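Local coordinates for aminoglycoside 6-adenylyltransferase (Bacillus subtilis, PDB 2PBE), which transfers the nucleotidyl group of ATP or GTP to O-6 of streptomycin, giving bacterial resistance to it, and also adenylates streptidine, at residues A[106-109]-A[110-113]. Residues are numbered along the deposited sequence; the frame is centred on the assembly and turned at random.
Sequences LIPI and REAE
Pro108 and Glu111 meet across a local turn, where strand 101-108 of the mixed sheet ends and the chain swings into helix 112-117. Two successive backbone i to i+3 hydrogen bonds form it. The first runs from Glu111 N to Pro108 O, 2.9 Å long and nearly straight at 160°. The second runs from Ala112 N to Ile109 O at 3.2 Å. Ile109 and Arg110 form a short 3-10 turn, consistent with this bonding pattern. Glu111 takes the N-cap position of the helix that follows.

The Glu111 side chain turns back and crosses Pro108 at an angle. Its CG stands beside its own backbone N (chi1 -46°), and the chain then extends, which carries the carboxylate beside the CB-CG-CD side of the pyrrolidine ring, off its face. OE2 lies 3.4 Å from Pro108 CG, with CB and CD of that ring only slightly farther off. Ile107 CG2 approaches Glu111 CB at 4.3 Å. Trp89 touches Ile107, Pro108 and Glu111 and so packs beside the same turn. On strand 45-51, Phe50 receives Ile109 and Ala112. Ala112 CB also rests 3.5 Å from Ile109 O.

The two backbone bonds thus define the strand-to-helix turn. The Glu111 carboxylate meets Pro108 by van der Waals contact alone, so no side-chain hydrogen bond or salt bridge between 106-109 and 110-113 fixes its rotation.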
loop_
_atom_site.group_PDB
_atom_site.type_symbol
_atom_site.label_atom_id
_atom_site.label_comp_id
_atom_site.label_asym_id
_atom_site.label_seq_id
_atom_site.Cartn_x
_atom_site.Cartn_y
_atom_site.Cartn_z
ATOM N N LEU A 106 -10.694 -16.071 -10.639
ATOM C CA LEU A 106 -9.393 -16.187 -11.301
ATOM C C LEU A 106 -9.591 -15.840 -12.774
ATOM O O LEU A 106 -10.102 -16.638 -13.564
ATOM C CB LEU A 106 -8.814 -17.606 -11.164
ATOM C CG LEU A 106 -8.536 -18.159 -9.757
ATOM C CD1 LEU A 106 -7.914 -19.551 -9.873
ATOM C CD2 LEU A 106 -7.615 -17.242 -8.984
ATOM N N ILE A 107 -9.208 -14.624 -13.133
ATOM C CA ILE A 107 -9.342 -14.134 -14.492
ATOM C C ILE A 107 -8.011 -14.221 -15.233
ATOM O O ILE A 107 -6.969 -13.924 -14.664
ATOM C CB ILE A 107 -9.795 -12.666 -14.466
ATOM C CG1 ILE A 107 -11.044 -12.536 -13.587
ATOM C CG2 ILE A 107 -10.033 -12.159 -15.884
ATOM C CD1 ILE A 107 -11.462 -11.103 -13.336
ATOM N N PRO A 108 -8.025 -14.651 -16.506
ATOM C CA PRO A 108 -6.756 -14.729 -17.237
ATOM C C PRO A 108 -6.170 -13.312 -17.365
ATOM O O PRO A 108 -6.887 -12.364 -17.692
ATOM C CB PRO A 108 -7.169 -15.310 -18.575
ATOM C CG PRO A 108 -8.331 -16.172 -18.216
ATOM C CD PRO A 108 -9.106 -15.301 -17.269
ATOM N N ILE A 109 -4.876 -13.172 -17.099
ATOM C CA ILE A 109 -4.217 -11.878 -17.153
ATOM C C ILE A 109 -4.382 -11.175 -18.492
ATOM O O ILE A 109 -4.470 -9.946 -18.557
ATOM C CB ILE A 109 -2.720 -12.027 -16.832
ATOM C CG1 ILE A 109 -2.057 -10.659 -16.790
ATOM C CG2 ILE A 109 -2.038 -12.883 -17.878
ATOM C CD1 ILE A 109 -2.630 -9.748 -15.739
ATOM N N ARG A 110 -4.427 -11.964 -19.556
ATOM C CA ARG A 110 -4.582 -11.426 -20.893
ATOM C C ARG A 110 -5.887 -10.635 -21.057
ATOM O O ARG A 110 -6.007 -9.824 -21.972
ATOM C CB ARG A 110 -4.529 -12.577 -21.913
ATOM C CG ARG A 110 -4.819 -12.171 -23.362
ATOM C CD ARG A 110 -3.914 -11.023 -23.855
ATOM N NE ARG A 110 -3.961 -10.882 -25.311
ATOM C CZ ARG A 110 -3.420 -11.754 -26.158
ATOM N NH1 ARG A 110 -2.783 -12.823 -25.698
ATOM N NH2 ARG A 110 -3.533 -11.570 -27.469
ATOM N N GLU A 111 -6.851 -10.844 -20.161
ATOM C CA GLU A 111 -8.156 -10.186 -20.264
ATOM C C GLU A 111 -8.370 -8.994 -19.339
ATOM O O GLU A 111 -9.508 -8.559 -19.133
ATOM C CB GLU A 111 -9.265 -11.214 -20.023
ATOM C CG GLU A 111 -9.034 -12.514 -20.795
ATOM C CD GLU A 111 -10.244 -13.412 -20.807
ATOM O OE1 GLU A 111 -11.345 -12.877 -21.021
ATOM O OE2 GLU A 111 -10.113 -14.641 -20.623
ATOM N N ALA A 112 -7.279 -8.475 -18.786
ATOM C CA ALA A 112 -7.331 -7.341 -17.875
ATOM C C ALA A 112 -7.803 -6.086 -18.590
ATOM O O ALA A 112 -8.705 -5.390 -18.121
ATOM C CB ALA A 112 -5.948 -7.101 -17.261
ATOM N N GLU A 113 -7.173 -5.799 -19.725
ATOM C CA GLU A 113 -7.504 -4.655 -20.556
ATOM C C GLU A 113 -9.004 -4.603 -20.841
ATOM O O GLU A 113 -9.649 -3.599 -20.572
ATOM C CB GLU A 113 -6.728 -4.733 -21.876
ATOM C CG GLU A 113 -5.247 -5.122 -21.752
ATOM C CD GLU A 113 -5.025 -6.636 -21.576
ATOM O OE1 GLU A 113 -5.038 -7.128 -20.425
ATOM O OE2 GLU A 113 -4.850 -7.337 -22.607
#